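Local structure of DNA polymerase sliding clamp 3 (3AIZ) at residues Thr26-Ser31 with Glu62-Val67; Arg2-Asp7 with Phe56-Val61; Ile22-Leu27 with Ile114-Ile119; Gln95-Thr100 with Phe109-Ile114. The protein forms part of a ring around DNA that tethers the polymerase and other processing enzymes to their template during replication. One frame throughout, in Å; residues are numbered along the deposited sequence.

The four contacts follow the N-terminal half of the subunit from sheet to sheet, a worked example of how separate sheets are knitted into one domain. Contacts 1 and 2 have centres about 13 Å apart and touch: Y59 OH reaches T30 O at 2.7 Å, a probable hydrogen bond, and V3 packs on F29. Contact 3 continues along the strand used by contact 1, sharing T26 and L27, while V67 of contact 1 packs by CG2 on I97 of contact 4. Contacts 2 and 4 belong to the same five-stranded sheet, with centres about 16 Å apart. I114, common to contacts 3 and 4, carries the chain from the subunit interface to the other sheet.

Contact 1 (Thr26-Ser31 with Glu62-Val67); sequences TLDFTS and EKEEKV
L27 and F29 form antiparallel hydrogen-bonded pairs with V67 and E65, across strands 26-29 and 65-67 whose axes approach to 4.7 Å at 167°. V67 N donates to L27 O at 2.9 Å, whereas the return bond from L27 N to V67 O is weak; F29 and E65 exchange two backbone bonds. On the face carrying L27, F29, E65 and V67, a single methyl group serves two neighbours: V67 CG1 lies 4.1 Å from L27 CB and 4.0 Å from F29 CE1, meeting the phenyl ring at its edge and in its plane. E65 O also lies at this ring's edge. E65 is the acidic member of this face, its carboxylate held by hydrogen bonds to T91 OG1 and to the backbone N of M1.

The opposite face is charged. With CG anti to the backbone N (chi1 -179°), D28 brings its carboxylate beside that of E64, the two planes nearly coplanar. The two like charges are modelled close together, E64 OE2 2.9 Å from D28 OD1, a spacing that is doubtful at this resolution. K66 runs past D28, its NZ 4.9 Å from D28 OD2, near enough perhaps to temper the repulsion without a salt bridge. With apolar side chains and one bonded acid on one face, and D28, E64 and K66 on the other, this is an antiparallel strand pair at the edge of the PCNA sheet, strand 65-70 being outermost within this chain, in a sheet that runs on through both domains of the subunit.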
loop_
_atom_site.group_PDB
_atom_site.type_symbol
_atom_site.label_atom_id
_atom_site.label_comp_id
_atom_site.label_asym_id
_atom_site.label_seq_id
_atom_site.Cartn_x
_atom_site.Cartn_y
_atom_site.Cartn_z
ATOM N N THR C 26 9.348 38.281 -17.497
ATOM C CA THR C 26 9.348 39.182 -18.636
ATOM C C THR C 26 9.894 38.482 -19.871
ATOM O O THR C 26 11.107 38.378 -20.050
ATOM C CB THR C 26 10.194 40.433 -18.356
ATOM O OG1 THR C 26 9.684 41.109 -17.199
ATOM C CG2 THR C 26 10.161 41.378 -19.546
ATOM N N LEU C 27 8.992 37.994 -20.717
ATOM C CA LEU C 27 9.387 37.389 -21.981
ATOM C C LEU C 27 9.983 38.456 -22.890
ATOM O O LEU C 27 9.273 39.335 -23.377
ATOM C CB LEU C 27 8.188 36.728 -22.656
ATOM C CG LEU C 27 7.486 35.632 -21.851
ATOM C CD1 LEU C 27 6.217 35.179 -22.553
ATOM C CD2 LEU C 27 8.422 34.458 -21.616
ATOM N N ASP C 28 11.291 38.377 -23.107
ATOM C CA ASP C 28 11.997 39.363 -23.915
ATOM C C ASP C 28 12.396 38.778 -25.265
ATOM O O ASP C 28 13.451 38.159 -25.396
ATOM C CB ASP C 28 13.233 39.868 -23.169
ATOM C CG ASP C 28 14.004 40.913 -23.953
ATOM O OD1 ASP C 28 13.512 41.352 -25.012
ATOM O OD2 ASP C 28 15.106 41.294 -23.504
ATOM N N PHE C 29 11.546 38.980 -26.267
ATOM C CA PHE C 29 11.806 38.468 -27.608
ATOM C C PHE C 29 12.756 39.376 -28.382
ATOM O O PHE C 29 12.446 40.538 -28.643
ATOM C CB PHE C 29 10.496 38.294 -28.379
ATOM C CG PHE C 29 9.563 37.290 -27.766
ATOM C CD1 PHE C 29 8.635 37.679 -26.816
ATOM C CD2 PHE C 29 9.618 35.958 -28.138
ATOM C CE1 PHE C 29 7.775 36.758 -26.249
ATOM C CE2 PHE C 29 8.762 35.031 -27.575
ATOM C CZ PHE C 29 7.840 35.432 -26.629
ATOM N N THR C 30 13.916 38.839 -28.745
ATOM C CA THR C 30 14.903 39.591 -29.509
ATOM C C THR C 30 15.219 38.884 -30.821
ATOM O O THR C 30 14.760 37.766 -31.062
ATOM C CB THR C 30 16.208 39.783 -28.716
ATOM O OG1 THR C 30 16.835 38.511 -28.503
ATOM C CG2 THR C 30 15.925 40.439 -27.372
ATOM N N SER C 31 16.005 39.540 -31.669
ATOM C CA SER C 31 16.387 38.968 -32.953
ATOM C C SER C 31 17.113 37.637 -32.775
ATOM O O SER C 31 16.945 36.716 -33.575
ATOM C CB SER C 31 17.266 39.947 -33.736
ATOM O OG SER C 31 18.440 40.271 -33.010
ATOM N N GLU C 62 10.574 40.921 -35.583
ATOM C CA GLU C 62 11.193 42.012 -36.330
ATOM C C GLU C 62 12.079 42.879 -35.439
ATOM O O GLU C 62 13.270 43.040 -35.703
ATOM C CB GLU C 62 10.131 42.859 -37.038
ATOM C CG GLU C 62 8.984 43.310 -36.146
ATOM C CD GLU C 62 7.930 44.096 -36.908
ATOM O OE1 GLU C 62 8.098 44.290 -38.131
ATOM O OE2 GLU C 62 6.934 44.520 -36.283
ATOM N N LYS C 63 11.494 43.435 -34.383
ATOM C CA LYS C 63 12.250 44.226 -33.421
ATOM C C LYS C 63 12.020 43.697 -32.010
ATOM O O LYS C 63 11.019 43.031 -31.747
ATOM C CB LYS C 63 11.861 45.704 -33.508
ATOM C CG LYS C 63 12.759 46.628 -32.696
ATOM C CD LYS C 63 12.386 48.087 -32.892
ATOM C CE LYS C 63 13.329 49.003 -32.125
ATOM N NZ LYS C 63 12.986 50.440 -32.310
ATOM N N GLU C 64 12.950 43.989 -31.106
ATOM C CA GLU C 64 12.847 43.523 -29.728
ATOM C C GLU C 64 11.499 43.892 -29.119
ATOM O O GLU C 64 11.012 45.008 -29.297
ATOM C CB GLU C 64 13.985 44.086 -28.872
ATOM C CG GLU C 64 13.959 43.612 -27.425
ATOM C CD GLU C 64 15.225 43.965 -26.667
ATOM O OE1 GLU C 64 16.072 44.697 -27.224
ATOM O OE2 GLU C 64 15.375 43.509 -25.513
ATOM N N GLU C 65 10.899 42.947 -28.405
ATOM C CA GLU C 65 9.607 43.179 -27.775
ATOM C C GLU C 65 9.520 42.507 -26.409
ATOM O O GLU C 65 9.512 41.280 -26.308
ATOM C CB GLU C 65 8.477 42.691 -28.682
ATOM C CG GLU C 65 7.087 43.013 -28.162
ATOM C CD GLU C 65 6.000 42.630 -29.144
ATOM O OE1 GLU C 65 6.338 42.140 -30.243
ATOM O OE2 GLU C 65 4.810 42.821 -28.818
ATOM N N LYS C 66 9.464 43.322 -25.361
ATOM C CA LYS C 66 9.329 42.816 -24.003
ATOM C C LYS C 66 7.862 42.757 -23.608
ATOM O O LYS C 66 7.120 43.721 -23.793
ATOM C CB LYS C 66 10.084 43.705 -23.013
ATOM C CG LYS C 66 11.590 43.740 -23.201
ATOM C CD LYS C 66 12.242 44.627 -22.150
ATOM C CE LYS C 66 13.744 44.730 -22.354
ATOM N NZ LYS C 66 14.379 45.602 -21.325
ATOM N N VAL C 67 7.447 41.621 -23.064
ATOM C CA VAL C 67 6.085 41.467 -22.573
ATOM C C VAL C 67 6.063 40.665 -21.278
ATOM O O VAL C 67 6.327 39.464 -21.274
ATOM C CB VAL C 67 5.167 40.807 -23.624
ATOM C CG1 VAL C 67 5.866 39.629 -24.283
ATOM C CG2 VAL C 67 3.853 40.377 -22.989
#

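Contact 2 (Arg2-Asp7 with Phe56-Val61); sequences RVKVID and FEEYNV
R2 and E58 form a salt bridge on one face of the strand pair, NH2 of the arginine 3.0 Å from OE1 of the glutamate. The arginine is extended from CG to NE, its CG anti to the backbone N (chi1 -175°), and the two side chains lie side by side, pointing the same way. E58 OE1 is met nearly along its C-O axis. One N-O pair carries the bridge, and the guanidinium and carboxylate planes are 40° apart. A second salt bridge joins K4 NZ to E57 OE1 at 3.3 Å; E58 OE2, at 4.4 Å from K4 NZ, adds only a more distant opposite charge. The I6 side chain crosses E57 at about a right angle, CG1 and CD1 beside OE1.

Beneath these charges lies an antiparallel ladder. R2 and N60 exchange backbone bonds, K4 N donates to E58 O at 2.9 Å, and E57 N reaches K4 O over 3.2 Å where strand 58-60 begins. On the apolar face V3 works with both methyl groups. Its CG1 lies over one face of the F56 ring, offset toward the rim, in a CH-pi contact whose exact spacing is doubtful; its CG2 runs alongside Y59, 3.6 Å from CD1. V5 CG2 comes to the edge of the same phenyl ring as V3 CG1, in its plane.

Strand 2-5 lies between strands 58-60 and 86-91 in its sheet, V3 and V5 making backbone bonds with L89 and L87. Helix 8-18 packs F11 on V5 and F56, and strand 24-29 brings F29 against Y59 and V61.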
loop_
_atom_site.group_PDB
_atom_site.type_symbol
_atom_site.label_atom_id
_atom_site.label_comp_id
_atom_site.label_asym_id
_atom_site.label_seq_id
_atom_site.Cartn_x
_atom_site.Cartn_y
_atom_site.Cartn_z
ATOM N N ARG C 2 5.590 36.622 -33.526
ATOM C CA ARG C 2 4.883 35.351 -33.648
ATOM C C ARG C 2 5.857 34.175 -33.606
ATOM O O ARG C 2 6.741 34.058 -34.454
ATOM C CB ARG C 2 4.063 35.315 -34.940
ATOM C CG ARG C 2 3.200 34.073 -35.095
ATOM C CD ARG C 2 2.365 34.139 -36.364
ATOM N NE ARG C 2 1.507 32.968 -36.521
ATOM C CZ ARG C 2 1.885 31.840 -37.115
ATOM N NH1 ARG C 2 1.037 30.824 -37.215
ATOM N NH2 ARG C 2 3.112 31.726 -37.608
ATOM N N VAL C 3 5.680 33.305 -32.616
ATOM C CA VAL C 3 6.587 32.183 -32.401
ATOM C C VAL C 3 5.822 30.867 -32.261
ATOM O O VAL C 3 4.716 30.837 -31.721
ATOM C CB VAL C 3 7.458 32.414 -31.147
ATOM C CG1 VAL C 3 8.271 31.178 -30.824
ATOM C CG2 VAL C 3 8.367 33.617 -31.347
ATOM N N LYS C 4 6.415 29.781 -32.749
ATOM C CA LYS C 4 5.776 28.470 -32.694
ATOM C C LYS C 4 6.690 27.398 -32.103
ATOM O O LYS C 4 7.820 27.212 -32.554
ATOM C CB LYS C 4 5.310 28.041 -34.087
ATOM C CG LYS C 4 4.719 26.640 -34.139
ATOM C CD LYS C 4 4.378 26.233 -35.563
ATOM C CE LYS C 4 3.785 24.832 -35.611
ATOM N NZ LYS C 4 3.436 24.424 -37.001
ATOM N N VAL C 5 6.186 26.693 -31.095
ATOM C CA VAL C 5 6.923 25.606 -30.464
ATOM C C VAL C 5 6.264 24.271 -30.780
ATOM O O VAL C 5 5.041 24.153 -30.734
ATOM C CB VAL C 5 6.968 25.773 -28.934
ATOM C CG1 VAL C 5 7.639 24.571 -28.286
ATOM C CG2 VAL C 5 7.683 27.058 -28.560
ATOM N N ILE C 6 7.072 23.265 -31.099
ATOM C CA ILE C 6 6.540 21.937 -31.385
ATOM C C ILE C 6 6.386 21.101 -30.115
ATOM O O ILE C 6 5.272 20.746 -29.732
ATOM C CB ILE C 6 7.400 21.181 -32.413
ATOM C CG1 ILE C 6 7.331 21.879 -33.773
ATOM C CG2 ILE C 6 6.935 19.738 -32.536
ATOM C CD1 ILE C 6 8.123 21.184 -34.860
ATOM N N ASP C 7 7.503 20.790 -29.466
ATOM C CA ASP C 7 7.466 20.042 -28.213
ATOM C C ASP C 7 7.079 20.965 -27.064
ATOM O O ASP C 7 7.907 21.293 -26.213
ATOM C CB ASP C 7 8.818 19.383 -27.933
ATOM C CG ASP C 7 8.777 18.450 -26.733
ATOM O OD1 ASP C 7 7.712 18.351 -26.086
ATOM O OD2 ASP C 7 9.810 17.814 -26.437
ATOM N N PHE C 56 12.856 27.107 -31.844
ATOM C CA PHE C 56 11.489 27.115 -32.343
ATOM C C PHE C 56 11.436 26.649 -33.790
ATOM O O PHE C 56 12.414 26.774 -34.530
ATOM C CB PHE C 56 10.899 28.523 -32.242
ATOM C CG PHE C 56 11.051 29.150 -30.887
ATOM C CD1 PHE C 56 10.191 28.817 -29.855
ATOM C CD2 PHE C 56 12.048 30.078 -30.648
ATOM C CE1 PHE C 56 10.324 29.398 -28.609
ATOM C CE2 PHE C 56 12.188 30.661 -29.405
ATOM C CZ PHE C 56 11.324 30.320 -28.384
ATOM N N GLU C 57 10.289 26.109 -34.192
ATOM C CA GLU C 57 10.071 25.745 -35.585
ATOM C C GLU C 57 9.864 27.010 -36.409
ATOM O O GLU C 57 10.316 27.104 -37.551
ATOM C CB GLU C 57 8.859 24.824 -35.722
ATOM C CG GLU C 57 8.571 24.397 -37.151
ATOM C CD GLU C 57 7.263 23.642 -37.281
ATOM O OE1 GLU C 57 6.563 23.480 -36.259
ATOM O OE2 GLU C 57 6.932 23.211 -38.407
ATOM N N GLU C 58 9.176 27.983 -35.818
ATOM C CA GLU C 58 8.956 29.273 -36.457
ATOM C C GLU C 58 9.276 30.397 -35.481
ATOM O O GLU C 58 8.804 30.396 -34.344
ATOM C CB GLU C 58 7.511 29.401 -36.944
ATOM C CG GLU C 58 7.121 28.398 -38.019
ATOM C CD GLU C 58 5.677 28.550 -38.464
ATOM O OE1 GLU C 58 4.993 29.473 -37.973
ATOM O OE2 GLU C 58 5.225 27.743 -39.306
ATOM N N TYR C 59 10.081 31.356 -35.929
ATOM C CA TYR C 59 10.462 32.486 -35.094
ATOM C C TYR C 59 10.441 33.776 -35.905
ATOM O O TYR C 59 11.304 34.001 -36.752
ATOM C CB TYR C 59 11.852 32.262 -34.493
ATOM C CG TYR C 59 12.192 33.208 -33.363
ATOM C CD1 TYR C 59 11.856 32.900 -32.051
ATOM C CD2 TYR C 59 12.847 34.408 -33.607
ATOM C CE1 TYR C 59 12.163 33.760 -31.015
ATOM C CE2 TYR C 59 13.158 35.274 -32.576
ATOM C CZ TYR C 59 12.813 34.944 -31.282
ATOM O OH TYR C 59 13.119 35.802 -30.251
ATOM N N ASN C 60 9.450 34.620 -35.640
ATOM C CA ASN C 60 9.287 35.860 -36.387
ATOM C C ASN C 60 9.252 37.087 -35.483
ATOM O O ASN C 60 8.181 37.539 -35.074
ATOM C CB ASN C 60 8.018 35.801 -37.243
ATOM C CG ASN C 60 7.830 37.042 -38.096
ATOM O OD1 ASN C 60 8.734 37.870 -38.219
ATOM N ND2 ASN C 60 6.651 37.174 -38.694
ATOM N N VAL C 61 10.428 37.624 -35.175
ATOM C CA VAL C 61 10.530 38.827 -34.356
ATOM C C VAL C 61 11.297 39.915 -35.097
ATOM O O VAL C 61 12.519 39.844 -35.227
ATOM C CB VAL C 61 11.234 38.543 -33.018
ATOM C CG1 VAL C 61 11.314 39.813 -32.184
ATOM C CG2 VAL C 61 10.508 37.446 -32.259
#

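Contact 3 (Ile22-Leu27 with Ile114-Ile119); sequences IDEITL and IVASEI
A116 presents its methyl group to T26 and E24, the point where the loop 114-119 comes down on strand 24-27. CB of the alanine faces the threonine side chain, with T26 CG2 at 3.8 Å, and also lies 3.7 Å from E24 OE2. The second touch is made by I114, whose CD1 rests 3.5 Å from E24 CG; the two side chains slide past each other in opposite directions, so that the methylene part of the glutamate serves as an apolar surface although its end is charged. All of these are van der Waals contacts, and no polar pair joins the two segments.

The next shell explains the shape of the glutamate. Its CG stands anti to the backbone N (chi1 170°), and the chain then bends at chi2 (-86°), turning the carboxylate along the strand toward the threonine two residues on. There T26 OG1 donates to E24 OE2 at 2.8 Å, using the syn lone pair of that oxygen. The bond ties together the two side chains that A116 touches. The CA atoms of T26 and A116 are 6.0 Å apart, but no beta bridge forms and segment 114-119 has no regular strand.

Farther out, the strand is fixed on its own account: D23 and I25 make backbone bonds with L71 and V69, and I25 and L27 pack against F15 of helix 8-18. The loop, probably the start of the PCNA interdomain connector, crosses the strand's outward side and leads I119 onto R37 and I39 of strand 33-39.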
loop_
_atom_site.group_PDB
_atom_site.type_symbol
_atom_site.label_atom_id
_atom_site.label_comp_id
_atom_site.label_asym_id
_atom_site.label_seq_id
_atom_site.Cartn_x
_atom_site.Cartn_y
_atom_site.Cartn_z
ATOM N N ILE C 22 9.941 32.879 -9.033
ATOM C CA ILE C 22 9.375 34.203 -9.273
ATOM C C ILE C 22 7.888 34.175 -9.624
ATOM O O ILE C 22 7.363 33.157 -10.073
ATOM C CB ILE C 22 10.149 34.943 -10.377
ATOM C CG1 ILE C 22 10.129 34.137 -11.675
ATOM C CG2 ILE C 22 11.581 35.191 -9.940
ATOM C CD1 ILE C 22 11.009 34.718 -12.758
ATOM N N ASP C 23 7.222 35.308 -9.415
ATOM C CA ASP C 23 5.791 35.430 -9.680
ATOM C C ASP C 23 5.515 35.973 -11.077
ATOM O O ASP C 23 4.662 35.454 -11.797
ATOM C CB ASP C 23 5.128 36.333 -8.636
ATOM C CG ASP C 23 5.109 35.711 -7.254
ATOM O OD1 ASP C 23 5.246 34.472 -7.154
ATOM O OD2 ASP C 23 4.951 36.462 -6.268
ATOM N N GLU C 24 6.233 37.026 -11.450
ATOM C CA GLU C 24 6.087 37.630 -12.768
ATOM C C GLU C 24 7.363 37.449 -13.576
ATOM O O GLU C 24 8.463 37.646 -13.064
ATOM C CB GLU C 24 5.747 39.118 -12.640
ATOM C CG GLU C 24 5.806 39.902 -13.951
ATOM C CD GLU C 24 7.200 40.419 -14.276
ATOM O OE1 GLU C 24 7.924 40.825 -13.340
ATOM O OE2 GLU C 24 7.570 40.430 -15.471
ATOM N N ILE C 25 7.218 37.063 -14.839
ATOM C CA ILE C 25 8.371 36.964 -15.723
ATOM C C ILE C 25 8.221 37.912 -16.901
ATOM O O ILE C 25 7.112 38.306 -17.258
ATOM C CB ILE C 25 8.589 35.532 -16.248
ATOM C CG1 ILE C 25 7.544 35.178 -17.303
ATOM C CG2 ILE C 25 8.567 34.533 -15.103
ATOM C CD1 ILE C 25 7.818 33.868 -18.001
ATOM N N THR C 26 9.348 38.281 -17.497
ATOM C CA THR C 26 9.348 39.182 -18.636
ATOM C C THR C 26 9.894 38.482 -19.871
ATOM O O THR C 26 11.107 38.378 -20.050
ATOM C CB THR C 26 10.194 40.433 -18.356
ATOM O OG1 THR C 26 9.684 41.109 -17.199
ATOM C CG2 THR C 26 10.161 41.378 -19.546
ATOM N N LEU C 27 8.992 37.994 -20.717
ATOM C CA LEU C 27 9.387 37.389 -21.981
ATOM C C LEU C 27 9.983 38.456 -22.890
ATOM O O LEU C 27 9.273 39.335 -23.377
ATOM C CB LEU C 27 8.188 36.728 -22.656
ATOM C CG LEU C 27 7.486 35.632 -21.851
ATOM C CD1 LEU C 27 6.217 35.179 -22.553
ATOM C CD2 LEU C 27 8.422 34.458 -21.616
ATOM N N ILE C 114 1.497 43.451 -17.873
ATOM C CA ILE C 114 1.751 44.065 -16.577
ATOM C C ILE C 114 3.125 44.723 -16.561
ATOM O O ILE C 114 3.955 44.464 -17.434
ATOM C CB ILE C 114 1.667 43.028 -15.444
ATOM C CG1 ILE C 114 2.603 41.854 -15.730
ATOM C CG2 ILE C 114 0.238 42.533 -15.281
ATOM C CD1 ILE C 114 2.482 40.725 -14.732
ATOM N N VAL C 115 3.363 45.578 -15.572
ATOM C CA VAL C 115 4.652 46.245 -15.445
ATOM C C VAL C 115 5.766 45.229 -15.208
ATOM O O VAL C 115 5.700 44.419 -14.284
ATOM C CB VAL C 115 4.652 47.293 -14.316
ATOM C CG1 VAL C 115 3.818 48.498 -14.717
ATOM C CG2 VAL C 115 4.137 46.686 -13.022
ATOM N N ALA C 116 6.784 45.276 -16.058
ATOM C CA ALA C 116 7.894 44.337 -15.977
ATOM C C ALA C 116 9.178 45.032 -15.537
ATOM O O ALA C 116 9.666 45.944 -16.204
ATOM C CB ALA C 116 8.096 43.643 -17.314
ATOM N N SER C 117 9.719 44.592 -14.406
ATOM C CA SER C 117 10.968 45.139 -13.895
ATOM C C SER C 117 12.146 44.729 -14.770
ATOM O O SER C 117 12.097 43.709 -15.456
ATOM C CB SER C 117 11.207 44.668 -12.462
ATOM O OG SER C 117 10.161 45.087 -11.604
ATOM N N GLU C 118 13.199 45.535 -14.745
ATOM C CA GLU C 118 14.445 45.185 -15.411
ATOM C C GLU C 118 15.378 44.536 -14.399
ATOM O O GLU C 118 15.607 45.079 -13.317
ATOM C CB GLU C 118 15.104 46.427 -16.015
ATOM C CG GLU C 118 14.291 47.093 -17.114
ATOM C CD GLU C 118 14.967 48.336 -17.663
ATOM O OE1 GLU C 118 16.028 48.724 -17.126
ATOM O OE2 GLU C 118 14.437 48.926 -18.630
ATOM N N ILE C 119 15.908 43.369 -14.746
ATOM C CA ILE C 119 16.786 42.644 -13.839
ATOM C C ILE C 119 18.253 42.847 -14.207
ATOM O O ILE C 119 18.695 42.460 -15.288
ATOM C CB ILE C 119 16.460 41.134 -13.800
ATOM C CG1 ILE C 119 15.030 40.899 -13.309
ATOM C CG2 ILE C 119 17.440 40.402 -12.899
ATOM C CD1 ILE C 119 13.964 41.139 -14.358
#

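Contact 4 (Gln95-Thr100 with Phe109-Ile114); sequences QNIKVT and FTFPSI
F111 and V99 meet at the ring's edge, where V99 CG2 lies in the phenyl plane, 3.5 Å from CE1. I97 CG2 comes to the same edge nearer the backbone, 3.6 Å from F111 CB; within the two segments the ring is thus touched along its rim, while helix 71-78 packs on it with D73 and V77. The F109 ring has V99 O near its plane at the edge, and it meets the ring of Y177 of the neighbouring PCNA2 subunit, planes about 50° apart.

Behind the rings the backbones form an antiparallel ladder. V99 N donates to F109 O at 2.9 Å, and F109 N to V99 O at 2.8 Å. F111 N donates to I97 O at 3.2 Å, and the return bond from I97 N to F111 O is weak. On the other face K98 lies alongside T110, its CG 3.5 Å from OG1.

Strands 97-102 and 106-111 make a beta hairpin whose outer strand continues, through F109 and T110, into an antiparallel ladder with a strand of PCNA2: the edge-to-edge sheet extension by which PCNA subunits assemble.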
loop_
_atom_site.group_PDB
_atom_site.type_symbol
_atom_site.label_atom_id
_atom_site.label_comp_id
_atom_site.label_asym_id
_atom_site.label_seq_id
_atom_site.Cartn_x
_atom_site.Cartn_y
_atom_site.Cartn_z
ATOM N N GLN C 95 -0.389 44.745 -26.865
ATOM C CA GLN C 95 0.729 44.292 -26.044
ATOM C C GLN C 95 0.410 42.999 -25.295
ATOM O O GLN C 95 1.309 42.333 -24.782
ATOM C CB GLN C 95 1.166 45.392 -25.071
ATOM C CG GLN C 95 1.714 46.638 -25.755
ATOM C CD GLN C 95 2.026 47.756 -24.777
ATOM O OE1 GLN C 95 1.463 47.817 -23.684
ATOM N NE2 GLN C 95 2.927 48.651 -25.170
ATOM N N ASN C 96 -0.870 42.644 -25.245
ATOM C CA ASN C 96 -1.302 41.421 -24.579
ATOM C C ASN C 96 -0.735 40.171 -25.243
ATOM O O ASN C 96 -0.734 40.050 -26.468
ATOM C CB ASN C 96 -2.829 41.347 -24.535
ATOM C CG ASN C 96 -3.440 42.453 -23.697
ATOM O OD1 ASN C 96 -4.625 42.765 -23.829
ATOM N ND2 ASN C 96 -2.631 43.054 -22.830
ATOM N N ILE C 97 -0.252 39.242 -24.426
ATOM C CA ILE C 97 0.328 38.003 -24.928
ATOM C C ILE C 97 -0.761 37.002 -25.324
ATOM O O ILE C 97 -1.773 36.864 -24.634
ATOM C CB ILE C 97 1.275 37.369 -23.884
ATOM C CG1 ILE C 97 2.026 36.178 -24.482
ATOM C CG2 ILE C 97 0.509 36.960 -22.635
ATOM C CD1 ILE C 97 3.033 36.562 -25.543
ATOM N N LYS C 98 -0.552 36.315 -26.443
ATOM C CA LYS C 98 -1.496 35.312 -26.924
ATOM C C LYS C 98 -0.876 33.920 -26.942
ATOM O O LYS C 98 0.157 33.699 -27.573
ATOM C CB LYS C 98 -1.995 35.661 -28.328
ATOM C CG LYS C 98 -3.174 36.614 -28.363
ATOM C CD LYS C 98 -3.723 36.747 -29.777
ATOM C CE LYS C 98 -4.965 37.624 -29.811
ATOM N NZ LYS C 98 -5.456 37.843 -31.202
ATOM N N VAL C 99 -1.514 32.982 -26.250
ATOM C CA VAL C 99 -1.069 31.596 -26.252
ATOM C C VAL C 99 -2.085 30.740 -26.997
ATOM O O VAL C 99 -3.243 30.642 -26.591
ATOM C CB VAL C 99 -0.899 31.054 -24.822
ATOM C CG1 VAL C 99 -0.208 29.702 -24.846
ATOM C CG2 VAL C 99 -0.111 32.036 -23.976
ATOM N N THR C 100 -1.651 30.126 -28.093
ATOM C CA THR C 100 -2.543 29.313 -28.909
ATOM C C THR C 100 -2.119 27.851 -28.925
ATOM O O THR C 100 -1.141 27.488 -29.576
ATOM C CB THR C 100 -2.606 29.828 -30.356
ATOM O OG1 THR C 100 -3.039 31.193 -30.361
ATOM C CG2 THR C 100 -3.574 28.990 -31.178
ATOM N N PHE C 109 -5.673 31.397 -25.382
ATOM C CA PHE C 109 -5.767 32.150 -24.139
ATOM C C PHE C 109 -5.055 33.489 -24.293
ATOM O O PHE C 109 -4.079 33.603 -25.034
ATOM C CB PHE C 109 -5.138 31.366 -22.986
ATOM C CG PHE C 109 -5.857 30.093 -22.646
ATOM C CD1 PHE C 109 -5.616 28.933 -23.361
ATOM C CD2 PHE C 109 -6.760 30.051 -21.598
ATOM C CE1 PHE C 109 -6.271 27.760 -23.045
ATOM C CE2 PHE C 109 -7.417 28.881 -21.277
ATOM C CZ PHE C 109 -7.173 27.734 -22.002
ATOM N N THR C 110 -5.544 34.505 -23.591
ATOM C CA THR C 110 -4.923 35.822 -23.629
ATOM C C THR C 110 -4.712 36.368 -22.223
ATOM O O THR C 110 -5.589 36.264 -21.369
ATOM C CB THR C 110 -5.758 36.820 -24.450
ATOM O OG1 THR C 110 -5.580 36.553 -25.847
ATOM C CG2 THR C 110 -5.319 38.246 -24.161
ATOM N N PHE C 111 -3.540 36.946 -21.991
ATOM C CA PHE C 111 -3.215 37.504 -20.686
ATOM C C PHE C 111 -2.935 38.994 -20.799
ATOM O O PHE C 111 -2.308 39.443 -21.759
ATOM C CB PHE C 111 -2.007 36.781 -20.087
ATOM C CG PHE C 111 -2.152 35.288 -20.059
ATOM C CD1 PHE C 111 -1.637 34.511 -21.084
ATOM C CD2 PHE C 111 -2.810 34.661 -19.015
ATOM C CE1 PHE C 111 -1.771 33.134 -21.064
ATOM C CE2 PHE C 111 -2.948 33.284 -18.989
ATOM C CZ PHE C 111 -2.427 32.520 -20.015
ATOM N N PRO C 112 -3.408 39.773 -19.817
ATOM C CA PRO C 112 -3.158 41.215 -19.804
ATOM C C PRO C 112 -1.687 41.494 -19.526
ATOM O O PRO C 112 -1.053 40.742 -18.784
ATOM C CB PRO C 112 -4.011 41.700 -18.631
ATOM C CG PRO C 112 -4.086 40.522 -17.722
ATOM C CD PRO C 112 -4.172 39.335 -18.636
ATOM N N SER C 113 -1.150 42.552 -20.122
ATOM C CA SER C 113 0.232 42.934 -19.870
ATOM C C SER C 113 0.354 43.636 -18.524
ATOM O O SER C 113 -0.570 44.322 -18.081
ATOM C CB SER C 113 0.759 43.834 -20.987
ATOM O OG SER C 113 0.820 43.131 -22.214
ATOM N N ILE C 114 1.497 43.451 -17.873
ATOM C CA ILE C 114 1.751 44.065 -16.577
ATOM C C ILE C 114 3.125 44.723 -16.561
ATOM O O ILE C 114 3.955 44.464 -17.434
ATOM C CB ILE C 114 1.667 43.028 -15.444
ATOM C CG1 ILE C 114 2.603 41.854 -15.730
ATOM C CG2 ILE C 114 0.238 42.533 -15.281
ATOM C CD1 ILE C 114 2.482 40.725 -14.732
#